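Local coordinates for protein adenylyltransferase VopS (Vibrio parahaemolyticus, PDB 3LET) that transfers AMP from ATP to a threonine of host Rho GTPases, blocking their binding to downstream effectors and so inhibiting actin assembly in infected cells, at residues A173-N178 with M284-Y289; N167-A172 with L193-A198; A198-D203 with E293-S298; N209-H214 with H275-G280. One frame throughout, in Å; residues are numbered along the deposited sequence.

Contact 2 touches both contact 1 and contact 3, and contact 4 also touches the others. Contacts 1 and 2 share helix 168-179, and their centres are about 9 Å apart. Leu194 of contact 2 joins them, touching Ile176 and Met287. Contacts 2 and 3 share Ala198, with centres also about 9 Å apart. Contact 4 lies about 14 Å, centre to centre, from contact 1; Met284 bridges them by touching His214 and Phe277. Arg286 in contact 1 and Gly280 in contact 4 are assigned to the ATP site by similarity. The nearest side-chain atoms of Ala172 and Arg286 are about 9 Å apart, so contact 2 lies near that site but does not hold its residues.

Contact 1: A173-N178 with M284-Y289; sequences AAWIIN and MGRMLY
Trp175 packs on Arg286 and Tyr289. The aliphatic part of Arg286 carries the CH-pi contact. Its CD sits over one face of the six-membered ring of Trp175, 4.2 Å from the centroid and offset toward the rim. The two side chains cross at about a right angle. The chain of Arg286 is extended from CG to NE, and NH2 forms a salt bridge with Glu307.

The aromatic contact is with Tyr289. Trp175 CZ3 lies 3.6 Å from Tyr289 CD2, with the ring planes 59° apart. Trp175 CG is anti to the backbone N (chi1 174°), which sets it on the side of helix 281-295. Tyr289 OH is hydrogen-bonded to Asn300 O. Trp175 also meets the ring of Phe160 edge-to-face.

The apolar contact is Ile176 against Met287. Ile176 CD1 is 4.0 Å from Met287 CA and 4.2 Å from Met287 SD.

No hydrogen bond links the segments. The axes of the two segments run nearly antiparallel, at 173°, and are 9.9 Å apart at closest. Helix 281-295 begins within the Fic signature, HxFx(D/E)GNGRxxR, and Arg286 is the last residue of that motif. By similarity Arg286 belongs to the ATP site.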
loop_
_atom_site.group_PDB
_atom_site.type_symbol
_atom_site.label_atom_id
_atom_site.label_comp_id
_atom_site.label_asym_id
_atom_site.label_seq_id
_atom_site.Cartn_x
_atom_site.Cartn_y
_atom_site.Cartn_z
ATOM N N ALA A 173 -1.041 -4.660 -26.337
ATOM C CA ALA A 173 -2.407 -4.164 -26.102
ATOM C C ALA A 173 -3.428 -5.295 -26.127
ATOM O O ALA A 173 -4.249 -5.409 -25.229
ATOM C CB ALA A 173 -2.793 -3.076 -27.107
ATOM N N ALA A 174 -3.363 -6.161 -27.133
ATOM C CA ALA A 174 -4.273 -7.303 -27.214
ATOM C C ALA A 174 -4.208 -8.217 -26.006
ATOM O O ALA A 174 -5.231 -8.755 -25.562
ATOM C CB ALA A 174 -3.973 -8.139 -28.491
ATOM N N TRP A 175 -2.995 -8.409 -25.497
ATOM C CA TRP A 175 -2.763 -9.287 -24.356
ATOM C C TRP A 175 -3.422 -8.679 -23.134
ATOM O O TRP A 175 -4.146 -9.361 -22.417
ATOM C CB TRP A 175 -1.272 -9.457 -24.117
ATOM C CG TRP A 175 -0.957 -10.228 -22.857
ATOM C CD1 TRP A 175 -1.206 -11.567 -22.594
ATOM C CD2 TRP A 175 -0.287 -9.713 -21.718
ATOM N NE1 TRP A 175 -0.734 -11.889 -21.334
ATOM C CE2 TRP A 175 -0.163 -10.772 -20.786
ATOM C CE3 TRP A 175 0.239 -8.453 -21.395
ATOM C CZ2 TRP A 175 0.437 -10.588 -19.546
ATOM C CZ3 TRP A 175 0.841 -8.287 -20.164
ATOM C CH2 TRP A 175 0.923 -9.343 -19.260
ATOM N N ILE A 176 -3.176 -7.397 -22.908
ATOM C CA ILE A 176 -3.772 -6.730 -21.739
ATOM C C ILE A 176 -5.308 -6.749 -21.852
ATOM O O ILE A 176 -6.015 -7.081 -20.904
ATOM C CB ILE A 176 -3.266 -5.271 -21.613
ATOM C CG1 ILE A 176 -1.737 -5.234 -21.470
ATOM C CG2 ILE A 176 -3.908 -4.593 -20.376
ATOM C CD1 ILE A 176 -1.137 -3.833 -21.667
ATOM N N ILE A 177 -5.812 -6.381 -23.027
ATOM C CA ILE A 177 -7.243 -6.265 -23.260
ATOM C C ILE A 177 -7.907 -7.601 -23.008
ATOM O O ILE A 177 -8.954 -7.664 -22.367
ATOM C CB ILE A 177 -7.535 -5.781 -24.707
ATOM C CG1 ILE A 177 -7.218 -4.287 -24.819
ATOM C CG2 ILE A 177 -9.018 -6.040 -25.105
ATOM C CD1 ILE A 177 -7.079 -3.752 -26.295
ATOM N N ASN A 178 -7.279 -8.681 -23.477
ATOM C CA ASN A 178 -7.841 -10.017 -23.320
ATOM C C ASN A 178 -7.850 -10.493 -21.876
ATOM O O ASN A 178 -8.827 -11.101 -21.405
ATOM C CB ASN A 178 -7.049 -11.018 -24.150
ATOM C CG ASN A 178 -7.642 -12.404 -24.091
ATOM O OD1 ASN A 178 -8.689 -12.665 -24.674
ATOM N ND2 ASN A 178 -6.984 -13.293 -23.370
ATOM N N MET A 284 -3.083 -3.009 -13.725
ATOM C CA MET A 284 -1.848 -2.236 -13.581
ATOM C C MET A 284 -0.622 -3.099 -13.798
ATOM O O MET A 284 0.341 -2.667 -14.454
ATOM C CB MET A 284 -1.727 -1.584 -12.203
ATOM C CG MET A 284 -2.395 -0.210 -12.113
ATOM S SD MET A 284 -1.641 0.997 -13.249
ATOM C CE MET A 284 -0.149 1.521 -12.388
ATOM N N GLY A 285 -0.617 -4.277 -13.180
ATOM C CA GLY A 285 0.543 -5.167 -13.262
ATOM C C GLY A 285 0.848 -5.557 -14.700
ATOM O O GLY A 285 2.009 -5.534 -15.154
ATOM N N ARG A 286 -0.192 -5.907 -15.437
ATOM C CA ARG A 286 -0.026 -6.223 -16.874
ATOM C C ARG A 286 0.365 -5.011 -17.697
ATOM O O ARG A 286 1.182 -5.110 -18.596
ATOM C CB ARG A 286 -1.316 -6.836 -17.422
ATOM C CG ARG A 286 -1.616 -8.160 -16.746
ATOM C CD ARG A 286 -2.587 -9.048 -17.532
ATOM N NE ARG A 286 -2.804 -10.289 -16.772
ATOM C CZ ARG A 286 -3.704 -10.406 -15.811
ATOM N NH1 ARG A 286 -4.508 -9.385 -15.539
ATOM N NH2 ARG A 286 -3.815 -11.539 -15.130
ATOM N N MET A 287 -0.210 -3.850 -17.393
ATOM C CA MET A 287 0.185 -2.649 -18.123
ATOM C C MET A 287 1.661 -2.340 -17.837
ATOM O O MET A 287 2.417 -2.014 -18.761
ATOM C CB MET A 287 -0.736 -1.476 -17.751
ATOM C CG MET A 287 -0.290 -0.114 -18.274
ATOM S SD MET A 287 -0.501 -0.007 -20.083
ATOM C CE MET A 287 -2.291 0.236 -20.186
ATOM N N LEU A 288 2.114 -2.420 -16.576
ATOM C CA LEU A 288 3.551 -2.127 -16.323
ATOM C C LEU A 288 4.486 -3.165 -16.963
ATOM O O LEU A 288 5.574 -2.824 -17.425
ATOM C CB LEU A 288 3.888 -2.012 -14.821
ATOM C CG LEU A 288 3.171 -0.844 -14.131
ATOM C CD1 LEU A 288 3.604 -0.798 -12.666
ATOM C CD2 LEU A 288 3.470 0.484 -14.777
ATOM N N TYR A 289 4.069 -4.423 -16.981
ATOM C CA TYR A 289 4.868 -5.470 -17.619
ATOM C C TYR A 289 5.034 -5.113 -19.096
ATOM O O TYR A 289 6.158 -5.148 -19.620
ATOM C CB TYR A 289 4.160 -6.827 -17.501
ATOM C CG TYR A 289 4.863 -7.935 -18.287
ATOM C CD1 TYR A 289 6.011 -8.553 -17.774
ATOM C CD2 TYR A 289 4.368 -8.356 -19.525
ATOM C CE1 TYR A 289 6.660 -9.576 -18.467
ATOM C CE2 TYR A 289 5.028 -9.392 -20.255
ATOM C CZ TYR A 289 6.156 -9.986 -19.715
ATOM O OH TYR A 289 6.799 -10.980 -20.439
#

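Contact 2: N167-A172 with L193-A198; sequences NNVERA and LLKEYA
Leu194 is the first residue of 193-198 to meet the other helix. One branch does the touching. Its CD2 lies 3.8 Å from Ala172 CB and 3.7 Å from Val169 O. CG stands anti to the backbone N (chi1 179°), which sets CG toward helix 168-179. Leu194 also packs on Met287 and Leu294, so it touches both helix 168-179 and helix 281-295.

Lys195 follows. Its CG is 3.7 Å from Val169 CG1, and the two side chains cross obliquely. The chain then bends at chi4 (-71°), which leaves NZ 4.0 Å from the same methyl. Glu170 is close by, but its OE2 is 5.4 Å from Lys195 NZ. At that range the opposite charges would attract only modestly.

Helix 168-179 starts at Asn168, with Asn167 as its N-cap. Asn167 OD1 accepts from Glu170 N at 2.7 Å. The axes of the two short segments cross at 134°.

No hydrogen bond joins the segments. The contact therefore rests mainly on aliphatic groups, with one carbonyl, Val169 O, against a methyl. Leu194 and Ala172 are buried, and the Lys195 ammonium is on the exposed side.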
loop_
_atom_site.group_PDB
_atom_site.type_symbol
_atom_site.label_atom_id
_atom_site.label_comp_id
_atom_site.label_asym_id
_atom_site.label_seq_id
_atom_site.Cartn_x
_atom_site.Cartn_y
_atom_site.Cartn_z
ATOM N N ASN A 167 2.977 -6.137 -34.801
ATOM C CA ASN A 167 3.689 -5.040 -34.136
ATOM C C ASN A 167 3.595 -5.248 -32.603
ATOM O O ASN A 167 2.551 -5.657 -32.091
ATOM C CB ASN A 167 3.098 -3.702 -34.648
ATOM C CG ASN A 167 3.147 -2.558 -33.633
ATOM O OD1 ASN A 167 2.491 -2.606 -32.610
ATOM N ND2 ASN A 167 3.868 -1.478 -33.970
ATOM N N ASN A 168 4.685 -5.012 -31.872
ATOM C CA ASN A 168 4.729 -5.421 -30.474
ATOM C C ASN A 168 3.774 -4.615 -29.614
ATOM O O ASN A 168 3.194 -5.148 -28.668
ATOM C CB ASN A 168 6.147 -5.315 -29.920
ATOM C CG ASN A 168 6.978 -6.538 -30.258
ATOM O OD1 ASN A 168 6.439 -7.621 -30.474
ATOM N ND2 ASN A 168 8.283 -6.374 -30.307
ATOM N N VAL A 169 3.591 -3.342 -29.951
ATOM C CA VAL A 169 2.676 -2.505 -29.173
ATOM C C VAL A 169 1.250 -3.010 -29.333
ATOM O O VAL A 169 0.495 -3.078 -28.361
ATOM C CB VAL A 169 2.746 -1.014 -29.608
ATOM C CG1 VAL A 169 1.699 -0.198 -28.885
ATOM C CG2 VAL A 169 4.127 -0.459 -29.327
ATOM N N GLU A 170 0.868 -3.407 -30.543
ATOM C CA GLU A 170 -0.486 -3.935 -30.713
ATOM C C GLU A 170 -0.668 -5.317 -30.083
ATOM O O GLU A 170 -1.748 -5.619 -29.517
ATOM C CB GLU A 170 -0.888 -3.920 -32.206
ATOM C CG GLU A 170 -1.068 -2.503 -32.734
ATOM C CD GLU A 170 -1.356 -2.490 -34.231
ATOM O OE1 GLU A 170 -2.494 -2.800 -34.623
ATOM O OE2 GLU A 170 -0.436 -2.186 -35.010
ATOM N N ARG A 171 0.382 -6.142 -30.122
ATOM C CA ARG A 171 0.336 -7.445 -29.471
ATOM C C ARG A 171 0.181 -7.282 -27.951
ATOM O O ARG A 171 -0.596 -7.991 -27.309
ATOM C CB ARG A 171 1.621 -8.252 -29.754
ATOM C CG ARG A 171 1.731 -8.683 -31.239
ATOM C CD ARG A 171 3.008 -9.476 -31.515
ATOM N NE ARG A 171 3.074 -10.660 -30.667
ATOM C CZ ARG A 171 3.987 -10.869 -29.723
ATOM N NH1 ARG A 171 4.971 -9.995 -29.504
ATOM N NH2 ARG A 171 3.935 -11.998 -29.024
ATOM N N ALA A 172 0.933 -6.351 -27.380
ATOM C CA ALA A 172 0.866 -6.129 -25.928
ATOM C C ALA A 172 -0.518 -5.609 -25.564
ATOM O O ALA A 172 -1.109 -6.068 -24.598
ATOM C CB ALA A 172 1.932 -5.153 -25.500
ATOM N N LEU A 193 -3.307 4.330 -23.677
ATOM C CA LEU A 193 -2.399 4.531 -22.545
ATOM C C LEU A 193 -1.104 3.773 -22.771
ATOM O O LEU A 193 -0.024 4.236 -22.428
ATOM C CB LEU A 193 -3.039 4.117 -21.206
ATOM C CG LEU A 193 -4.082 5.099 -20.642
ATOM C CD1 LEU A 193 -4.833 4.493 -19.450
ATOM C CD2 LEU A 193 -3.422 6.419 -20.233
ATOM N N LEU A 194 -1.202 2.603 -23.370
ATOM C CA LEU A 194 -0.010 1.805 -23.573
ATOM C C LEU A 194 0.918 2.521 -24.575
ATOM O O LEU A 194 2.144 2.611 -24.370
ATOM C CB LEU A 194 -0.388 0.433 -24.105
ATOM C CG LEU A 194 0.788 -0.494 -24.393
ATOM C CD1 LEU A 194 1.667 -0.743 -23.167
ATOM C CD2 LEU A 194 0.218 -1.817 -24.922
ATOM N N LYS A 195 0.348 3.023 -25.659
ATOM C CA LYS A 195 1.156 3.749 -26.641
ATOM C C LYS A 195 1.775 4.976 -26.013
ATOM O O LYS A 195 2.942 5.314 -26.254
ATOM C CB LYS A 195 0.291 4.182 -27.832
ATOM C CG LYS A 195 -0.209 3.003 -28.672
ATOM C CD LYS A 195 -0.926 3.535 -29.918
ATOM C CE LYS A 195 -1.926 2.556 -30.469
ATOM N NZ LYS A 195 -1.268 1.395 -31.103
ATOM N N GLU A 196 0.959 5.674 -25.237
ATOM C CA GLU A 196 1.416 6.883 -24.557
ATOM C C GLU A 196 2.610 6.625 -23.611
ATOM O O GLU A 196 3.626 7.316 -23.682
ATOM C CB GLU A 196 0.243 7.512 -23.795
ATOM C CG GLU A 196 0.609 8.831 -23.117
ATOM C CD GLU A 196 -0.580 9.482 -22.419
ATOM O OE1 GLU A 196 -1.740 9.149 -22.739
ATOM O OE2 GLU A 196 -0.357 10.343 -21.554
ATOM N N TYR A 197 2.498 5.640 -22.720
ATOM C CA TYR A 197 3.615 5.342 -21.816
ATOM C C TYR A 197 4.783 4.614 -22.498
ATOM O O TYR A 197 5.907 4.608 -22.005
ATOM C CB TYR A 197 3.131 4.559 -20.586
ATOM C CG TYR A 197 2.509 5.509 -19.582
ATOM C CD1 TYR A 197 1.281 6.113 -19.844
ATOM C CD2 TYR A 197 3.172 5.846 -18.410
ATOM C CE1 TYR A 197 0.716 7.012 -18.944
ATOM C CE2 TYR A 197 2.608 6.745 -17.486
ATOM C CZ TYR A 197 1.376 7.316 -17.761
ATOM O OH TYR A 197 0.804 8.207 -16.867
ATOM N N ALA A 198 4.540 4.009 -23.642
ATOM C CA ALA A 198 5.653 3.396 -24.355
ATOM C C ALA A 198 6.628 4.479 -24.834
ATOM O O ALA A 198 7.831 4.235 -24.964
ATOM C CB ALA A 198 5.141 2.591 -25.535
#

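Contact 3: A198-D203 with E293-S298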
loop_
_atom_site.group_PDB
_atom_site.type_symbol
_atom_site.label_atom_id
_atom_site.label_comp_id
_atom_site.label_asym_id
_atom_site.label_seq_id
_atom_site.Cartn_x
_atom_site.Cartn_y
_atom_site.Cartn_z
ATOM N N ALA A 198 4.540 4.009 -23.642
ATOM C CA ALA A 198 5.653 3.396 -24.355
ATOM C C ALA A 198 6.628 4.479 -24.834
ATOM O O ALA A 198 7.831 4.235 -24.964
ATOM C CB ALA A 198 5.141 2.591 -25.535
ATOM N N THR A 199 6.101 5.680 -25.065
ATOM C CA THR A 199 6.869 6.732 -25.714
ATOM C C THR A 199 7.088 7.979 -24.854
ATOM O O THR A 199 7.799 8.886 -25.275
ATOM C CB THR A 199 6.172 7.174 -27.036
ATOM O OG1 THR A 199 4.895 7.764 -26.747
ATOM C CG2 THR A 199 5.947 5.979 -27.930
ATOM N N ASN A 200 6.501 8.052 -23.662
ATOM C CA ASN A 200 6.540 9.325 -22.937
ATOM C C ASN A 200 7.720 9.477 -22.000
ATOM O O ASN A 200 7.863 10.517 -21.368
ATOM C CB ASN A 200 5.223 9.609 -22.198
ATOM C CG ASN A 200 4.984 8.678 -21.034
ATOM O OD1 ASN A 200 5.795 7.795 -20.742
ATOM N ND2 ASN A 200 3.850 8.862 -20.359
ATOM N N GLY A 201 8.580 8.468 -21.931
ATOM C CA GLY A 201 9.703 8.498 -21.004
ATOM C C GLY A 201 9.375 8.615 -19.510
ATOM O O GLY A 201 10.235 8.945 -18.710
ATOM N N LYS A 202 8.151 8.336 -19.090
ATOM C CA LYS A 202 7.851 8.529 -17.672
ATOM C C LYS A 202 8.455 7.417 -16.814
ATOM O O LYS A 202 8.367 6.243 -17.146
ATOM C CB LYS A 202 6.340 8.670 -17.415
ATOM C CG LYS A 202 5.944 10.142 -17.331
ATOM C CD LYS A 202 4.479 10.366 -17.031
ATOM C CE LYS A 202 4.151 11.855 -17.070
ATOM N NZ LYS A 202 2.753 12.154 -16.644
ATOM N N ASP A 203 9.058 7.809 -15.698
ATOM C CA ASP A 203 9.680 6.861 -14.788
ATOM C C ASP A 203 8.629 5.993 -14.104
ATOM O O ASP A 203 7.752 6.516 -13.434
ATOM C CB ASP A 203 10.469 7.628 -13.729
ATOM C CG ASP A 203 11.341 6.714 -12.866
ATOM O OD1 ASP A 203 11.369 5.482 -13.107
ATOM O OD2 ASP A 203 12.015 7.232 -11.948
ATOM N N GLU A 293 8.350 -4.122 -21.212
ATOM C CA GLU A 293 8.747 -4.954 -22.352
ATOM C C GLU A 293 8.972 -4.096 -23.588
ATOM O O GLU A 293 9.939 -4.302 -24.344
ATOM C CB GLU A 293 7.666 -5.975 -22.674
ATOM C CG GLU A 293 7.581 -7.123 -21.695
ATOM C CD GLU A 293 8.737 -8.089 -21.885
ATOM O OE1 GLU A 293 8.699 -8.889 -22.846
ATOM O OE2 GLU A 293 9.682 -8.034 -21.082
ATOM N N LEU A 294 8.057 -3.159 -23.818
ATOM C CA LEU A 294 8.096 -2.375 -25.057
ATOM C C LEU A 294 9.308 -1.462 -25.018
ATOM O O LEU A 294 9.992 -1.286 -26.026
ATOM C CB LEU A 294 6.803 -1.580 -25.258
ATOM C CG LEU A 294 5.563 -2.430 -25.530
ATOM C CD1 LEU A 294 4.340 -1.554 -25.639
ATOM C CD2 LEU A 294 5.715 -3.289 -26.815
ATOM N N ARG A 295 9.622 -0.921 -23.841
ATOM C CA ARG A 295 10.792 -0.062 -23.719
ATOM C C ARG A 295 12.069 -0.855 -23.934
ATOM O O ARG A 295 13.134 -0.269 -24.190
ATOM C CB ARG A 295 10.805 0.628 -22.352
ATOM C CG ARG A 295 9.683 1.652 -22.230
ATOM C CD ARG A 295 9.719 2.351 -20.881
ATOM N NE ARG A 295 8.738 3.431 -20.796
ATOM C CZ ARG A 295 8.626 4.213 -19.731
ATOM N NH1 ARG A 295 9.421 3.995 -18.680
ATOM N NH2 ARG A 295 7.719 5.184 -19.708
ATOM N N ASN A 296 11.976 -2.179 -23.815
ATOM C CA ASN A 296 13.113 -3.045 -24.127
ATOM C C ASN A 296 12.984 -3.680 -25.519
ATOM O O ASN A 296 13.591 -4.718 -25.791
ATOM C CB ASN A 296 13.282 -4.144 -23.071
ATOM C CG ASN A 296 14.697 -4.727 -23.050
ATOM O OD1 ASN A 296 15.680 -3.993 -23.118
ATOM N ND2 ASN A 296 14.799 -6.041 -22.946
ATOM N N ASP A 297 12.183 -3.059 -26.381
ATOM C CA ASP A 297 12.000 -3.500 -27.786
ATOM C C ASP A 297 11.584 -4.968 -27.898
ATOM O O ASP A 297 12.118 -5.751 -28.707
ATOM C CB ASP A 297 13.291 -3.245 -28.598
ATOM C CG ASP A 297 13.081 -3.386 -30.107
ATOM O OD1 ASP A 297 11.946 -3.149 -30.578
ATOM O OD2 ASP A 297 14.054 -3.726 -30.829
ATOM N N SER A 298 10.611 -5.366 -27.102
ATOM C CA SER A 298 10.183 -6.760 -27.129
ATOM C C SER A 298 8.767 -6.850 -26.618
ATOM O O SER A 298 8.252 -5.898 -26.054
ATOM C CB SER A 298 11.093 -7.613 -26.246
ATOM O OG SER A 298 10.882 -7.319 -24.869
#
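The guanidinium of Arg295 meets the backbone of Lys202 at its edge. NH1 and NH2 both donate to Lys202 O, at 2.9 and 2.8 Å respectively. The oxygen lies in the guanidinium plane, only 2° out of it. The grip is end-on and uses one acceptor for two nitrogens. NH2 meets the carbonyl in its own plane, on a lone pair, while NH1 is tilted from that plane. Asn200 OD1 also lies near the guanidinium plane, 3.4 Å from Arg295 NH2. The amide and guanidinium planes are 61° apart. Ala198 O and Gly201 C approach obliquely. The Arg295 chain is extended from CG to NE, which lets it span the distance from one helix end to the loop.

That loop opens with an Asx turn. Asn200 OD1 accepts from Lys202 N at 2.9 Å, with the donor above the carbonyl plane. Asn200 CG lies between the backbone N and the carbonyl carbon (chi1 69°), which turns CG back toward Lys202 N. Gly201 has positive phi, which favours glycine. Helix 281-295 ends in a Schellman motif with Asp297 as C-prime residue. Glu293 O there accepts from Asn296 N, Ser298 N and Ser298 OG.

Arg295 NH2 has a further acceptor in Tyr197 O, at the end of helix 184-199. Between the two helix ends, Ala198 CB rests 4.2 Å from Leu294 CD1.

Contact 4: N209-H214 with H275-G280; sequences NLKELH and HGFTDG
His214 and Phe277 form the tight part of this contact. Their rings make an offset stack, with centroids 4.2 Å apart and planes only 10° from parallel. Phe277 CD1 lies 3.5 Å above the His214 ring, over its centre. In return, His214 CD2 sits over the Phe277 face but toward the rim. The two side chains slide past each other in opposite directions. His214 CG is anti to the backbone N (chi1 177°), on the side of the loop. Buried Leu210 joins the packed part: its CB is 4.1 Å from Phe277 CZ, and its O lies by the same atom.

The stack and a hydrogen bond together hold the imidazole's rotation. His214 NE2 donates to Asp279 O at 2.8 Å, with an N-H...O angle of 165°. The oxygen lies close to the ring plane.

The other side is looser. Lys211 is exposed; its CG comes to the edge of the Phe277 ring at 4.2 Å, and its ammonium turns off toward Glu242, a long and weak ion pair. Asp279 is exposed too, and its OD1 accepts from Gly280 N at 2.7 Å.

The loop 275-280 begins the Fic signature, and Gly280 is an ATP-site residue by similarity. The loop links helix 260-274, closed by a Schellman motif at His275, to helix 281-295, with Gly280 at its N-cap position. Helix 207-217 packs against this loop, and Leu245 of helix 238-255 touches Phe277.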
loop_
_atom_site.group_PDB
_atom_site.type_symbol
_atom_site.label_atom_id
_atom_site.label_comp_id
_atom_site.label_asym_id
_atom_site.label_seq_id
_atom_site.Cartn_x
_atom_site.Cartn_y
_atom_site.Cartn_z
ATOM N N ASN A 209 3.866 8.532 -10.045
ATOM C CA ASN A 209 3.620 8.309 -11.472
ATOM C C ASN A 209 2.685 7.127 -11.684
ATOM O O ASN A 209 1.836 7.140 -12.573
ATOM C CB ASN A 209 4.922 8.068 -12.235
ATOM C CG ASN A 209 5.759 9.329 -12.379
ATOM O OD1 ASN A 209 5.323 10.432 -12.047
ATOM N ND2 ASN A 209 6.980 9.166 -12.862
ATOM N N LEU A 210 2.863 6.079 -10.892
ATOM C CA LEU A 210 1.991 4.908 -11.028
ATOM C C LEU A 210 0.559 5.238 -10.606
ATOM O O LEU A 210 -0.405 4.724 -11.172
ATOM C CB LEU A 210 2.482 3.731 -10.189
ATOM C CG LEU A 210 3.815 3.099 -10.563
ATOM C CD1 LEU A 210 3.911 1.712 -9.894
ATOM C CD2 LEU A 210 3.949 2.964 -12.057
ATOM N N LYS A 211 0.395 6.074 -9.597
ATOM C CA LYS A 211 -0.978 6.410 -9.183
ATOM C C LYS A 211 -1.668 7.218 -10.286
ATOM O O LYS A 211 -2.871 7.076 -10.517
ATOM C CB LYS A 211 -0.967 7.187 -7.866
ATOM C CG LYS A 211 -0.551 6.265 -6.697
ATOM C CD LYS A 211 -0.287 7.059 -5.415
ATOM C CE LYS A 211 -1.586 7.558 -4.816
ATOM N NZ LYS A 211 -1.445 7.843 -3.362
ATOM N N GLU A 212 -0.908 8.056 -10.971
ATOM C CA GLU A 212 -1.474 8.840 -12.078
ATOM C C GLU A 212 -1.891 7.937 -13.234
ATOM O O GLU A 212 -2.969 8.084 -13.790
ATOM C CB GLU A 212 -0.490 9.878 -12.579
ATOM C CG GLU A 212 -0.194 10.955 -11.567
ATOM C CD GLU A 212 0.728 12.028 -12.130
ATOM O OE1 GLU A 212 0.494 12.459 -13.288
ATOM O OE2 GLU A 212 1.681 12.421 -11.409
ATOM N N LEU A 213 -1.049 6.978 -13.577
ATOM C CA LEU A 213 -1.405 6.010 -14.625
ATOM C C LEU A 213 -2.638 5.225 -14.201
ATOM O O LEU A 213 -3.583 5.078 -14.957
ATOM C CB LEU A 213 -0.237 5.056 -14.888
ATOM C CG LEU A 213 -0.543 3.875 -15.819
ATOM C CD1 LEU A 213 -1.114 4.339 -17.185
ATOM C CD2 LEU A 213 0.734 3.031 -16.006
ATOM N N HIS A 214 -2.617 4.702 -12.975
ATOM C CA HIS A 214 -3.725 3.904 -12.476
ATOM C C HIS A 214 -5.057 4.673 -12.556
ATOM O O HIS A 214 -6.088 4.109 -12.946
ATOM C CB HIS A 214 -3.406 3.496 -11.029
ATOM C CG HIS A 214 -4.499 2.728 -10.364
ATOM N ND1 HIS A 214 -5.421 3.321 -9.535
ATOM C CD2 HIS A 214 -4.802 1.408 -10.386
ATOM C CE1 HIS A 214 -6.262 2.404 -9.083
ATOM N NE2 HIS A 214 -5.903 1.236 -9.579
ATOM N N HIS A 275 -0.456 -6.117 -3.627
ATOM C CA HIS A 275 -1.788 -5.489 -3.700
ATOM C C HIS A 275 -1.618 -3.981 -3.551
ATOM O O HIS A 275 -2.115 -3.377 -2.597
ATOM C CB HIS A 275 -2.722 -6.018 -2.605
ATOM C CG HIS A 275 -3.055 -7.464 -2.780
ATOM N ND1 HIS A 275 -4.142 -7.888 -3.516
ATOM C CD2 HIS A 275 -2.413 -8.585 -2.374
ATOM C CE1 HIS A 275 -4.172 -9.208 -3.526
ATOM N NE2 HIS A 275 -3.135 -9.655 -2.840
ATOM N N GLY A 276 -0.890 -3.375 -4.476
ATOM C CA GLY A 276 -0.495 -1.976 -4.334
ATOM C C GLY A 276 -1.609 -0.962 -4.552
ATOM O O GLY A 276 -1.417 0.237 -4.252
ATOM N N PHE A 277 -2.740 -1.413 -5.109
ATOM C CA PHE A 277 -3.902 -0.544 -5.341
ATOM C C PHE A 277 -5.148 -1.171 -4.735
ATOM O O PHE A 277 -5.186 -2.372 -4.510
ATOM C CB PHE A 277 -4.100 -0.287 -6.864
ATOM C CG PHE A 277 -2.919 0.381 -7.503
ATOM C CD1 PHE A 277 -2.762 1.765 -7.423
ATOM C CD2 PHE A 277 -1.928 -0.368 -8.087
ATOM C CE1 PHE A 277 -1.641 2.390 -7.967
ATOM C CE2 PHE A 277 -0.789 0.245 -8.639
ATOM C CZ PHE A 277 -0.664 1.636 -8.586
ATOM N N THR A 278 -6.187 -0.374 -4.493
ATOM C CA THR A 278 -7.390 -0.925 -3.886
ATOM C C THR A 278 -8.130 -1.821 -4.868
ATOM O O THR A 278 -8.830 -2.765 -4.470
ATOM C CB THR A 278 -8.342 0.193 -3.396
ATOM O OG1 THR A 278 -8.565 1.118 -4.458
ATOM C CG2 THR A 278 -7.733 0.924 -2.221
ATOM N N ASP A 279 -7.973 -1.527 -6.156
ATOM C CA ASP A 279 -8.553 -2.356 -7.201
ATOM C C ASP A 279 -7.781 -2.114 -8.494
ATOM O O ASP A 279 -7.041 -1.130 -8.619
ATOM C CB ASP A 279 -10.029 -1.991 -7.402
ATOM C CG ASP A 279 -10.797 -3.007 -8.266
ATOM O OD1 ASP A 279 -10.257 -4.103 -8.578
ATOM O OD2 ASP A 279 -11.963 -2.684 -8.626
ATOM N N GLY A 280 -7.960 -3.012 -9.452
ATOM C CA GLY A 280 -7.267 -2.902 -10.732
ATOM C C GLY A 280 -5.781 -3.242 -10.644
ATOM O O GLY A 280 -4.969 -2.789 -11.461
#